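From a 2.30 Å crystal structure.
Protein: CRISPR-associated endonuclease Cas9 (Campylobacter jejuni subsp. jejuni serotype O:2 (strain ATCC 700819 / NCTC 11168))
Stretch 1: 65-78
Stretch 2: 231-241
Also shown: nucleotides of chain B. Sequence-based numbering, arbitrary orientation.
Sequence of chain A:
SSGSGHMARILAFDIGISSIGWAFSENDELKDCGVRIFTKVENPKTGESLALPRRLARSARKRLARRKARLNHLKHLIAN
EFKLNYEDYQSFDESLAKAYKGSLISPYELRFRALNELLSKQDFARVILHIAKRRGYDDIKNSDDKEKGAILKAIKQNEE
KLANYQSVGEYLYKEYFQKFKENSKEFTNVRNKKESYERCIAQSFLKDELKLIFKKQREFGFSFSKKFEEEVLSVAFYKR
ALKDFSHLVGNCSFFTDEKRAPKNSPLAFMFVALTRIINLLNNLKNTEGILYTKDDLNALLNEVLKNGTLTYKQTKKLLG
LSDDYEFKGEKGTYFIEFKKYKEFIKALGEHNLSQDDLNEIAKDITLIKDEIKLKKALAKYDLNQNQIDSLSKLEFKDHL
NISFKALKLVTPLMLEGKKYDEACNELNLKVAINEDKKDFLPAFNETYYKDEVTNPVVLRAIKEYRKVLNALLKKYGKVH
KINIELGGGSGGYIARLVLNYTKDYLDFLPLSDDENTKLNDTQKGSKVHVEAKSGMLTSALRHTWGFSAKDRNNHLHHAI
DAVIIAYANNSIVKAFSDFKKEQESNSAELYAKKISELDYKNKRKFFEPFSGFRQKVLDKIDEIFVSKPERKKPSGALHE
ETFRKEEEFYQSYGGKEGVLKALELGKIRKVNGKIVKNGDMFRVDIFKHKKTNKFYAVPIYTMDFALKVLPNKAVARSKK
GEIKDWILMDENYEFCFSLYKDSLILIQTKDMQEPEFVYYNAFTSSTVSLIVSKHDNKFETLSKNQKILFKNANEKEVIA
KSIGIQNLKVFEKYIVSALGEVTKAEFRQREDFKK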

# COMPACT_ATOMS: atom_id res chain seq x y z
N ALA A 65 4.74 12.50 -15.15
CA ALA A 65 6.11 12.92 -15.42
C ALA A 65 6.64 12.26 -16.69
O ALA A 65 7.39 12.89 -17.44
N ARG A 66 6.25 11.01 -16.95
CA ARG A 66 6.70 10.34 -18.16
C ARG A 66 5.98 10.84 -19.40
O ARG A 66 6.59 10.94 -20.47
N ARG A 67 4.69 11.17 -19.27
CA ARG A 67 3.99 11.82 -20.38
C ARG A 67 4.66 13.14 -20.74
O ARG A 67 4.92 13.41 -21.92
N LYS A 68 4.97 13.96 -19.73
CA LYS A 68 5.59 15.26 -19.98
C LYS A 68 6.90 15.11 -20.76
O LYS A 68 7.11 15.78 -21.77
N ALA A 69 7.80 14.25 -20.28
CA ALA A 69 9.07 14.06 -20.97
C ALA A 69 8.86 13.45 -22.34
O ALA A 69 9.62 13.75 -23.27
N ARG A 70 7.85 12.60 -22.49
CA ARG A 70 7.54 12.03 -23.79
C ARG A 70 7.06 13.10 -24.76
O ARG A 70 7.43 13.09 -25.94
N LEU A 71 6.26 14.06 -24.27
CA LEU A 71 5.83 15.17 -25.12
C LEU A 71 6.97 16.13 -25.39
O LEU A 71 7.09 16.66 -26.51
N ASN A 72 7.82 16.39 -24.39
CA ASN A 72 8.99 17.23 -24.62
C ASN A 72 9.90 16.63 -25.68
O ASN A 72 10.46 17.34 -26.52
N HIS A 73 10.07 15.30 -25.65
CA HIS A 73 10.91 14.64 -26.64
C HIS A 73 10.37 14.85 -28.05
O HIS A 73 11.12 15.13 -28.98
N LEU A 74 9.05 14.73 -28.21
CA LEU A 74 8.45 14.97 -29.53
C LEU A 74 8.58 16.43 -29.93
O LEU A 74 8.86 16.73 -31.10
N LYS A 75 8.40 17.35 -28.98
CA LYS A 75 8.58 18.77 -29.28
C LYS A 75 10.00 19.06 -29.73
O LYS A 75 10.21 19.93 -30.58
N HIS A 76 10.99 18.35 -29.18
CA HIS A 76 12.35 18.48 -29.67
C HIS A 76 12.46 17.97 -31.10
O HIS A 76 13.07 18.62 -31.96
N LEU A 77 11.89 16.79 -31.37
CA LEU A 77 11.96 16.23 -32.72
C LEU A 77 11.24 17.11 -33.72
O LEU A 77 11.72 17.33 -34.84
N ILE A 78 10.07 17.63 -33.34
CA ILE A 78 9.32 18.53 -34.22
C ILE A 78 10.11 19.80 -34.49
O ILE A 78 10.22 20.25 -35.64
N GLU A 231 11.44 7.81 -35.31
CA GLU A 231 11.63 8.34 -33.96
C GLU A 231 10.30 8.77 -33.35
O GLU A 231 10.04 8.50 -32.17
N VAL A 232 9.45 9.44 -34.13
CA VAL A 232 8.17 9.92 -33.61
C VAL A 232 7.31 8.75 -33.16
O VAL A 232 6.71 8.77 -32.08
N LEU A 233 7.23 7.69 -33.98
CA LEU A 233 6.40 6.55 -33.63
C LEU A 233 6.93 5.82 -32.40
O LEU A 233 6.15 5.48 -31.51
N SER A 234 8.24 5.59 -32.33
CA SER A 234 8.79 4.86 -31.19
C SER A 234 8.67 5.66 -29.91
O SER A 234 8.38 5.10 -28.85
N VAL A 235 8.90 6.98 -29.97
CA VAL A 235 8.85 7.80 -28.77
C VAL A 235 7.41 7.96 -28.28
O VAL A 235 7.14 7.88 -27.08
N ALA A 236 6.47 8.17 -29.20
CA ALA A 236 5.09 8.43 -28.80
C ALA A 236 4.44 7.20 -28.17
O ALA A 236 3.56 7.34 -27.31
N PHE A 237 4.85 6.00 -28.57
CA PHE A 237 4.16 4.78 -28.16
C PHE A 237 5.05 3.86 -27.32
O PHE A 237 4.69 2.70 -27.11
N TYR A 238 6.18 4.37 -26.83
CA TYR A 238 7.03 3.57 -25.96
C TYR A 238 6.32 3.29 -24.64
O TYR A 238 5.63 4.16 -24.09
N LYS A 239 6.50 2.07 -24.13
CA LYS A 239 5.92 1.67 -22.85
C LYS A 239 6.93 0.80 -22.12
O LYS A 239 7.38 -0.22 -22.66
N ARG A 240 7.28 1.19 -20.90
CA ARG A 240 8.24 0.43 -20.11
C ARG A 240 7.62 -0.88 -19.65
O ARG A 240 6.43 -0.96 -19.34
N ALA A 241 8.45 -1.93 -19.60
CA ALA A 241 8.03 -3.18 -18.99
C ALA A 241 8.04 -3.04 -17.47
O ALA A 241 8.44 -2.01 -16.92

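The helix of stretch 1 and the helix that runs through 231-236 run nearly antiparallel, at 172°, with axes 9.8 Å apart at closest approach. No direct hydrogen bond joins the two stretches. Apolar packing, an arginine stack, waters and RNA phosphates make the contact.

Glu231 points toward stretch 1, with chi1 m and chi2 t. Its OE1 lies 3.7 Å from Leu77 CD2. Its OE2 is 4.3 Å from His73 NE2, too far for a hydrogen bond.

Val232 is buried and directed sideways, with chi1 t. Its CG1 is 4.3 Å from Leu74 CD2, and its CG2 is 4.3 Å from Leu77 CD1. Both leucines are in the m,t rotamer. Leu77 points toward stretch 2; Leu74 leaves its backbone sideways, but its end comes nearer.

Leu233 points away, and Ser234 is out of reach; neither takes part in the contact.

Val235 points toward stretch 1, with chi1 t, and has the largest covered area, 89 Å². Its CG1 packs 3.7 Å from Leu74 CD2. Its CG2 lies over one face of the His73 ring, 3.6 Å from His73 CE1, in a CH-pi contact. His73 has chi1 t. A63 O4' of chain B lies over the opposite ring face, so the imidazole is held between protein and RNA. The backbone also takes part: Val235 O is 3.2 Å from Arg70 CD.

Ala236 is directed sideways. Its CB is 4.1 Å from Leu74 CD1. Water 2 links its carbonyl to Arg70: it accepts from Arg70 NE at 2.8 Å and lies 2.9 Å from Ala236 O. Arg70 has chi1 t, chi2 t and chi3 p, and its end comes nearer to stretch 2 although its CA-to-CB bond is sideways.

Phe237 and Lys239 point away. Tyr238 is sideways and makes no close contact.

Arg240 points toward stretch 1, with chi1 m, chi2 t and chi3 t. The Arg66 guanidinium lies flat on it, with planes at 9° and centres 4.7 Å apart. Arg66 shares the m,t,t rotamer. The like charges are close, with Arg66 NE 3.7 Å from Arg240 NE, but phosphates lie at the edges of both groups. Arg66 NH1 donates to U17 OP2 at 2.7 Å, and Arg66 NH2 to U16 OP1 at 2.7 Å. Arg240 NH1 donates to U17 OP1 at 2.9 Å. Water 1 adds a bridge, donating to Arg66 O at 2.9 Å and accepting from Arg240 NH2 at 3.3 Å.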

# COMPACT_ATOMS: atom_id res chain seq x y z
CB ALA A 65 7.02 12.59 -14.24
CB ARG A 66 6.54 8.83 -18.01
CG ARG A 66 7.56 8.20 -17.07
CD ARG A 66 7.20 6.78 -16.67
NE ARG A 66 8.16 6.26 -15.72
CZ ARG A 66 7.97 5.19 -14.95
NH1 ARG A 66 6.82 4.52 -15.03
NH2 ARG A 66 8.91 4.80 -14.10
CB ARG A 67 2.52 12.05 -20.02
CG ARG A 67 1.68 12.60 -21.17
CD ARG A 67 0.28 12.99 -20.71
NE ARG A 67 0.31 14.12 -19.79
CZ ARG A 67 -0.74 14.55 -19.09
NH1 ARG A 67 -1.91 13.94 -19.21
NH2 ARG A 67 -0.62 15.59 -18.28
CB LYS A 68 5.84 15.98 -18.66
CG LYS A 68 6.50 17.35 -18.82
CD LYS A 68 6.78 17.98 -17.47
CE LYS A 68 5.51 18.07 -16.63
NZ LYS A 68 5.73 18.79 -15.35
CB ALA A 69 10.00 13.18 -20.13
CB ARG A 70 6.48 10.93 -23.63
CG ARG A 70 6.25 10.07 -24.85
CD ARG A 70 5.55 8.76 -24.48
NE ARG A 70 4.23 8.99 -23.90
CZ ARG A 70 3.91 8.74 -22.64
NH1 ARG A 70 2.68 8.97 -22.20
NH2 ARG A 70 4.82 8.24 -21.81
CB LEU A 71 4.65 15.90 -24.47
CG LEU A 71 3.33 15.11 -24.42
CD1 LEU A 71 2.25 15.88 -23.68
CD2 LEU A 71 2.88 14.77 -25.83
CB ASN A 72 9.76 17.43 -23.31
CG ASN A 72 9.11 18.46 -22.40
OD1 ASN A 72 8.07 19.02 -22.72
ND2 ASN A 72 9.73 18.70 -21.25
CB HIS A 73 11.03 13.15 -26.31
CG HIS A 73 12.13 12.45 -27.04
ND1 HIS A 73 12.62 11.23 -26.65
CD2 HIS A 73 12.84 12.80 -28.15
CE1 HIS A 73 13.58 10.85 -27.47
NE2 HIS A 73 13.73 11.79 -28.39
CB LEU A 74 6.99 14.53 -29.52
CG LEU A 74 6.79 13.04 -29.26
CD1 LEU A 74 5.33 12.74 -29.09
CD2 LEU A 74 7.37 12.22 -30.39
CB LYS A 75 8.21 19.62 -28.06
CG LYS A 75 6.72 19.61 -27.73
CD LYS A 75 6.42 20.28 -26.39
CE LYS A 75 4.93 20.21 -26.07
NZ LYS A 75 4.60 20.76 -24.72
CB HIS A 76 13.32 17.72 -28.76
CG HIS A 76 13.71 18.46 -27.52
ND1 HIS A 76 14.32 19.69 -27.54
CD2 HIS A 76 13.58 18.12 -26.21
CE1 HIS A 76 14.55 20.09 -26.31
NE2 HIS A 76 14.11 19.15 -25.48
CB LEU A 77 11.37 14.81 -32.73
CG LEU A 77 12.04 13.76 -31.84
CD1 LEU A 77 11.24 12.46 -31.87
CD2 LEU A 77 13.48 13.52 -32.27
CB ILE A 78 7.94 18.83 -33.60
CG1 ILE A 78 7.04 17.60 -33.70
CG2 ILE A 78 7.30 20.04 -34.26
CD1 ILE A 78 5.78 17.70 -32.87
CB GLU A 231 12.62 9.50 -33.98
CG GLU A 231 14.07 9.08 -34.00
CD GLU A 231 14.98 10.11 -33.36
OE1 GLU A 231 15.51 10.97 -34.09
OE2 GLU A 231 15.14 10.06 -32.12
CB VAL A 232 7.46 10.78 -34.66
CG1 VAL A 232 6.00 10.98 -34.29
CG2 VAL A 232 8.16 12.12 -34.81
CB LEU A 233 6.30 5.59 -34.82
CG LEU A 233 5.51 6.10 -36.02
CD1 LEU A 233 5.58 5.09 -37.16
CD2 LEU A 233 4.06 6.37 -35.63
CB SER A 234 10.24 4.48 -31.46
OG SER A 234 11.05 5.63 -31.62
CB VAL A 235 9.51 9.17 -29.03
CG1 VAL A 235 9.17 10.15 -27.92
CG2 VAL A 235 11.02 9.01 -29.14
CB ALA A 236 4.26 8.90 -30.00
CB PHE A 237 3.62 4.04 -29.38
CG PHE A 237 2.53 4.79 -30.09
CD1 PHE A 237 1.22 4.69 -29.66
CD2 PHE A 237 2.81 5.61 -31.16
CE1 PHE A 237 0.21 5.38 -30.29
CE2 PHE A 237 1.81 6.30 -31.81
CZ PHE A 237 0.50 6.19 -31.37
CB TYR A 238 8.36 4.28 -25.71
CG TYR A 238 9.26 3.55 -24.75
CD1 TYR A 238 9.99 2.45 -25.15
CD2 TYR A 238 9.39 3.98 -23.43
CE1 TYR A 238 10.82 1.78 -24.27
CE2 TYR A 238 10.22 3.32 -22.55
CZ TYR A 238 10.93 2.22 -22.97
OH TYR A 238 11.75 1.56 -22.09
CB LYS A 239 4.60 0.92 -23.05
CG LYS A 239 3.90 0.58 -21.74
CD LYS A 239 2.71 -0.35 -21.95
CE LYS A 239 1.77 -0.28 -20.76
NZ LYS A 239 0.99 -1.53 -20.58
CB ARG A 240 8.70 1.24 -18.90
CG ARG A 240 9.48 2.50 -19.26
CD ARG A 240 9.40 3.54 -18.15
NE ARG A 240 10.11 4.77 -18.52
CZ ARG A 240 9.59 5.72 -19.29
NH1 ARG A 240 8.37 5.60 -19.78
NH2 ARG A 240 10.31 6.80 -19.58
CB ALA A 241 8.92 -4.32 -19.45
P A B 63 13.82 17.52 -22.16
OP1 A B 63 14.24 18.81 -22.75
OP2 A B 63 12.75 17.50 -21.13
O5' A B 63 13.39 16.52 -23.33
C5' A B 63 12.94 15.21 -23.04
C4' A B 63 13.71 14.16 -23.80
O4' A B 63 13.82 14.57 -25.19
C3' A B 63 15.15 13.93 -23.36
O3' A B 63 15.32 13.01 -22.29
C2' A B 63 15.83 13.44 -24.64
O2' A B 63 15.59 12.05 -24.84
C1' A B 63 15.08 14.22 -25.71
N9 A B 63 15.79 15.45 -26.11
C8 A B 63 16.28 16.44 -25.30
N7 A B 63 16.87 17.41 -25.96
C5 A B 63 16.75 17.04 -27.28
C6 A B 63 17.16 17.65 -28.47
N6 A B 63 17.80 18.82 -28.50
N1 A B 63 16.89 17.01 -29.64
C2 A B 63 16.24 15.84 -29.59
N3 A B 63 15.80 15.17 -28.53
C4 A B 63 16.08 15.83 -27.40
P U B 16 6.99 1.76 -12.74
OP1 U B 16 8.27 2.26 -13.30
OP2 U B 16 6.13 2.67 -11.95
O5' U B 16 6.10 1.22 -13.95
C5' U B 16 6.66 0.38 -14.95
C4' U B 16 5.63 -0.02 -15.98
O4' U B 16 4.59 -0.82 -15.37
C3' U B 16 4.87 1.12 -16.65
O3' U B 16 5.62 1.77 -17.66
C2' U B 16 3.63 0.41 -17.17
O2' U B 16 3.93 -0.31 -18.35
C1' U B 16 3.37 -0.60 -16.05
N1 U B 16 2.34 -0.13 -15.09
C2 U B 16 1.01 -0.26 -15.46
O2 U B 16 0.67 -0.75 -16.53
N3 U B 16 0.10 0.18 -14.54
C4 U B 16 0.36 0.74 -13.31
O4 U B 16 -0.58 1.09 -12.58
C5 U B 16 1.75 0.85 -13.00
C6 U B 16 2.67 0.42 -13.87
P U B 17 5.21 3.25 -18.14
OP1 U B 17 6.23 3.69 -19.13
OP2 U B 17 4.93 4.09 -16.95
O5' U B 17 3.85 3.01 -18.93
C5' U B 17 2.76 3.90 -18.79
C4' U B 17 1.49 3.24 -19.27
O4' U B 17 1.04 2.27 -18.29
C3' U B 17 0.29 4.15 -19.45
O3' U B 17 0.32 4.90 -20.65
C2' U B 17 -0.87 3.17 -19.36
O2' U B 17 -0.98 2.42 -20.56
C1' U B 17 -0.37 2.24 -18.26
N1 U B 17 -0.82 2.71 -16.92
C2 U B 17 -2.15 2.51 -16.61
O2 U B 17 -2.94 1.97 -17.37
N3 U B 17 -2.53 2.96 -15.36
C4 U B 17 -1.72 3.58 -14.43
O4 U B 17 -2.20 3.93 -13.35
C5 U B 17 -0.36 3.75 -14.83
C6 U B 17 0.03 3.32 -16.04
O HOH W 1 9.02 9.49 -20.88
O HOH W 2 2.94 9.91 -26.16